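Local coordinates for CIR protein (Plasmodium chabaudi chabaudi, PDB 6ZYV) that is of unknown function but belongs to the PIR variant antigens of malaria parasites, probably displaying its ectodomain on infected red blood cells, at residues N56-L67 with F113-Y124. The protein carries 5 engineered substitutions. Numbering follows the deposited sequence.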
# COMPACT_ATOMS: atom_id res chain seq x y z
N ASN A 56 -9.57 -15.79 1.72
CA ASN A 56 -8.28 -15.83 1.07
C ASN A 56 -8.41 -15.55 -0.43
O ASN A 56 -7.53 -14.90 -0.99
CB ASN A 56 -7.62 -17.18 1.27
CG ASN A 56 -7.15 -17.43 2.69
OD1 ASN A 56 -7.02 -16.51 3.51
ND2 ASN A 56 -6.89 -18.68 3.01
N ASP A 57 -9.51 -16.01 -1.06
CA ASP A 57 -9.82 -15.78 -2.47
C ASP A 57 -10.05 -14.29 -2.70
O ASP A 57 -9.57 -13.75 -3.68
CB ASP A 57 -11.08 -16.56 -2.91
CG ASP A 57 -10.89 -18.05 -3.13
OD1 ASP A 57 -9.79 -18.57 -2.83
OD2 ASP A 57 -11.86 -18.71 -3.60
N LYS A 58 -10.79 -13.64 -1.81
CA LYS A 58 -11.10 -12.21 -1.91
C LYS A 58 -9.84 -11.36 -1.74
O LYS A 58 -9.67 -10.38 -2.47
CB LYS A 58 -12.16 -11.82 -0.87
CG LYS A 58 -13.52 -12.48 -1.09
CD LYS A 58 -14.48 -12.20 0.07
CE LYS A 58 -15.71 -13.06 -0.02
NZ LYS A 58 -16.14 -13.58 1.31
N ILE A 59 -8.96 -11.72 -0.78
CA ILE A 59 -7.71 -11.00 -0.53
C ILE A 59 -6.80 -11.16 -1.74
O ILE A 59 -6.20 -10.19 -2.19
CB ILE A 59 -7.01 -11.50 0.77
CG1 ILE A 59 -7.84 -11.13 2.00
CG2 ILE A 59 -5.61 -10.90 0.89
CD1 ILE A 59 -7.46 -11.94 3.26
N SER A 60 -6.71 -12.39 -2.27
CA SER A 60 -5.89 -12.68 -3.43
C SER A 60 -6.35 -11.86 -4.64
O SER A 60 -5.52 -11.22 -5.30
CB SER A 60 -5.95 -14.18 -3.74
OG SER A 60 -5.31 -14.51 -4.95
N ALA A 61 -7.67 -11.84 -4.91
CA ALA A 61 -8.24 -11.09 -6.03
C ALA A 61 -8.07 -9.58 -5.84
O ALA A 61 -7.80 -8.87 -6.80
CB ALA A 61 -9.71 -11.45 -6.18
N GLY A 62 -8.21 -9.11 -4.59
CA GLY A 62 -8.03 -7.70 -4.23
C GLY A 62 -6.60 -7.22 -4.40
O GLY A 62 -6.36 -6.09 -4.82
N PHE A 63 -5.65 -8.10 -4.10
CA PHE A 63 -4.23 -7.82 -4.23
C PHE A 63 -3.85 -7.70 -5.72
O PHE A 63 -3.10 -6.81 -6.09
CB PHE A 63 -3.41 -8.92 -3.54
CG PHE A 63 -1.91 -8.76 -3.69
CD1 PHE A 63 -1.20 -7.90 -2.87
CD2 PHE A 63 -1.23 -9.46 -4.68
CE1 PHE A 63 0.17 -7.75 -3.02
CE2 PHE A 63 0.14 -9.31 -4.83
CZ PHE A 63 0.83 -8.45 -4.00
N ILE A 64 -4.36 -8.61 -6.56
CA ILE A 64 -4.10 -8.60 -8.00
C ILE A 64 -4.76 -7.38 -8.63
O ILE A 64 -4.12 -6.68 -9.42
CB ILE A 64 -4.56 -9.91 -8.65
CG1 ILE A 64 -3.69 -11.06 -8.13
CG2 ILE A 64 -4.54 -9.84 -10.17
CD1 ILE A 64 -4.30 -12.40 -8.40
N TRP A 65 -5.98 -7.03 -8.20
CA TRP A 65 -6.64 -5.82 -8.65
C TRP A 65 -5.76 -4.57 -8.35
O TRP A 65 -5.58 -3.75 -9.23
CB TRP A 65 -8.04 -5.68 -8.02
CG TRP A 65 -8.79 -4.48 -8.49
CD1 TRP A 65 -9.60 -4.39 -9.59
CD2 TRP A 65 -8.79 -3.18 -7.89
NE1 TRP A 65 -10.11 -3.12 -9.70
CE2 TRP A 65 -9.60 -2.35 -8.68
CE3 TRP A 65 -8.17 -2.64 -6.76
CZ2 TRP A 65 -9.85 -1.02 -8.35
CZ3 TRP A 65 -8.37 -1.32 -6.46
CH2 TRP A 65 -9.23 -0.52 -7.23
N LEU A 66 -5.16 -4.49 -7.14
CA LEU A 66 -4.26 -3.41 -6.74
C LEU A 66 -3.09 -3.30 -7.66
O LEU A 66 -2.81 -2.21 -8.11
CB LEU A 66 -3.69 -3.60 -5.31
CG LEU A 66 -4.37 -2.92 -4.14
CD1 LEU A 66 -3.43 -2.92 -2.91
CD2 LEU A 66 -4.87 -1.50 -4.51
N LEU A 67 -2.35 -4.40 -7.88
CA LEU A 67 -1.20 -4.42 -8.77
C LEU A 67 -1.57 -4.01 -10.17
O LEU A 67 -0.81 -3.27 -10.79
CB LEU A 67 -0.55 -5.82 -8.81
CG LEU A 67 0.33 -6.21 -7.64
CD1 LEU A 67 0.92 -7.62 -7.89
CD2 LEU A 67 1.45 -5.19 -7.43
N PHE A 113 1.26 -17.27 2.35
CA PHE A 113 0.05 -16.76 1.70
C PHE A 113 0.33 -16.37 0.24
O PHE A 113 -0.49 -16.65 -0.62
CB PHE A 113 -0.53 -15.54 2.48
CG PHE A 113 -1.85 -15.05 1.94
CD1 PHE A 113 -1.90 -14.13 0.91
CD2 PHE A 113 -3.05 -15.53 2.45
CE1 PHE A 113 -3.11 -13.73 0.37
CE2 PHE A 113 -4.26 -15.11 1.92
CZ PHE A 113 -4.28 -14.24 0.87
N TYR A 114 1.46 -15.71 -0.05
CA TYR A 114 1.79 -15.30 -1.41
C TYR A 114 1.91 -16.50 -2.34
O TYR A 114 1.31 -16.52 -3.41
CB TYR A 114 3.09 -14.48 -1.46
CG TYR A 114 3.15 -13.51 -2.62
CD1 TYR A 114 3.57 -13.91 -3.88
CD2 TYR A 114 2.78 -12.18 -2.46
CE1 TYR A 114 3.62 -13.03 -4.94
CE2 TYR A 114 2.84 -11.28 -3.52
CZ TYR A 114 3.23 -11.71 -4.76
OH TYR A 114 3.28 -10.80 -5.80
N THR A 115 2.69 -17.51 -1.93
CA THR A 115 2.90 -18.71 -2.74
C THR A 115 1.62 -19.55 -2.88
O THR A 115 1.32 -20.03 -3.97
CB THR A 115 4.04 -19.56 -2.12
OG1 THR A 115 5.29 -18.86 -2.12
CG2 THR A 115 4.18 -20.93 -2.74
N ASN A 116 0.88 -19.73 -1.78
CA ASN A 116 -0.30 -20.58 -1.80
C ASN A 116 -1.61 -19.92 -2.23
O ASN A 116 -2.56 -20.65 -2.49
CB ASN A 116 -0.51 -21.26 -0.46
CG ASN A 116 0.59 -22.22 -0.09
OD1 ASN A 116 1.07 -22.24 1.04
ND2 ASN A 116 1.03 -23.03 -1.05
N HIS A 117 -1.71 -18.59 -2.25
CA HIS A 117 -2.96 -17.92 -2.61
C HIS A 117 -2.84 -16.89 -3.69
O HIS A 117 -3.84 -16.60 -4.34
CB HIS A 117 -3.65 -17.32 -1.40
CG HIS A 117 -4.04 -18.33 -0.37
ND1 HIS A 117 -5.14 -19.16 -0.54
CD2 HIS A 117 -3.42 -18.66 0.78
CE1 HIS A 117 -5.16 -19.95 0.52
NE2 HIS A 117 -4.16 -19.67 1.35
N ILE A 118 -1.65 -16.31 -3.91
CA ILE A 118 -1.50 -15.29 -4.95
C ILE A 118 -0.90 -15.89 -6.20
O ILE A 118 -1.49 -15.78 -7.27
CB ILE A 118 -0.73 -14.05 -4.43
CG1 ILE A 118 -1.61 -13.29 -3.43
CG2 ILE A 118 -0.29 -13.14 -5.58
CD1 ILE A 118 -0.92 -12.51 -2.58
N GLU A 119 0.23 -16.58 -6.06
CA GLU A 119 0.84 -17.26 -7.20
C GLU A 119 -0.07 -18.41 -7.73
O GLU A 119 0.00 -18.76 -8.89
CB GLU A 119 2.24 -17.75 -6.84
CG GLU A 119 3.16 -16.58 -6.56
CD GLU A 119 4.61 -16.93 -6.32
OE1 GLU A 119 5.48 -16.07 -6.59
OE2 GLU A 119 4.88 -18.07 -5.86
N THR A 120 -0.99 -18.87 -6.89
CA THR A 120 -1.96 -19.92 -7.10
C THR A 120 -3.20 -19.40 -7.90
O THR A 120 -3.87 -20.19 -8.56
CB THR A 120 -2.22 -20.51 -5.72
OG1 THR A 120 -1.34 -21.64 -5.55
CG2 THR A 120 -3.63 -20.84 -5.44
N ASN A 121 -3.46 -18.09 -7.86
CA ASN A 121 -4.54 -17.47 -8.61
C ASN A 121 -4.10 -17.38 -10.07
O ASN A 121 -3.06 -16.80 -10.39
CB ASN A 121 -4.81 -16.09 -8.06
CG ASN A 121 -6.11 -15.51 -8.49
OD1 ASN A 121 -6.56 -15.67 -9.64
ND2 ASN A 121 -6.75 -14.82 -7.58
N THR A 122 -4.91 -17.93 -10.98
CA THR A 122 -4.58 -17.93 -12.41
C THR A 122 -4.51 -16.52 -13.04
O THR A 122 -3.81 -16.29 -14.02
CB THR A 122 -5.55 -18.84 -13.14
OG1 THR A 122 -5.08 -18.98 -14.48
CG2 THR A 122 -7.00 -18.33 -13.10
N ASN A 123 -5.17 -15.56 -12.40
CA ASN A 123 -5.22 -14.16 -12.81
C ASN A 123 -3.97 -13.35 -12.52
O ASN A 123 -3.80 -12.26 -13.07
CB ASN A 123 -6.44 -13.53 -12.17
CG ASN A 123 -7.69 -14.15 -12.72
OD1 ASN A 123 -8.04 -13.94 -13.86
ND2 ASN A 123 -8.38 -14.95 -11.94
N TYR A 124 -3.10 -13.88 -11.65
CA TYR A 124 -1.86 -13.23 -11.29
C TYR A 124 -0.88 -13.30 -12.48
O TYR A 124 -0.33 -12.27 -12.88
CB TYR A 124 -1.28 -13.90 -10.04
CG TYR A 124 0.02 -13.30 -9.57
CD1 TYR A 124 0.07 -12.00 -9.11
CD2 TYR A 124 1.19 -14.04 -9.57
CE1 TYR A 124 1.26 -11.44 -8.66
CE2 TYR A 124 2.39 -13.50 -9.12
CZ TYR A 124 2.42 -12.19 -8.67
OH TYR A 124 3.59 -11.62 -8.24
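Ser60 and His117 meet through a hydrogen bond that shows how one buried hydroxyl can join a helix to the backbone of a neighbouring segment. With OG anti to the backbone N (chi1 173°), Ser60 donates to His117 O at 2.6 Å, the donor tilted from the carbonyl plane. The same OG accepts from Asn121 ND2 at 3.0 Å, a nearly straight bond lying in the amide plane. Both polar atoms of that carboxamide are engaged: ND2 also bonds to Tyr41 O, while OD1 receives both N and ND2 of Asn123, the backbone bond capping the helix that starts after Asn121. This should fix its rotation, and the turn from Ile118 to Asn121 is tied to 56-67.

Aromatic contacts flank this polar centre. Asn56 lays CB over one face of the His117 ring, 3.9 Å from the centroid, a CH-pi contact, and sets OD1 at the edge of Phe113, 3.5 Å from CE2. Ile118 CD1 similarly covers a face of Phe63, whose CZ comes within 3.5 Å of Tyr114 CE2, the two rings nearly perpendicular. Tyr114 OH in turn shares a hydrogen bond with Tyr124 OH.

Branched aliphatic side chains complete the apolar part: Ile59 CG2 abuts Phe113 CZ, Ile64 CD1 reaches Tyr124 CB at 3.7 Å, and Leu67 CD1 sits at the Tyr124 ring edge.

The helical segments 56-67 and 113-118 cross almost at right angles, their axes 9.8 Å apart at closest approach. Within this strand-free, largely helical ectodomain, helix 81-101 packs on Ile59, Phe63 and Ile118, while helix 134-149 covers Leu67 and both tyrosines.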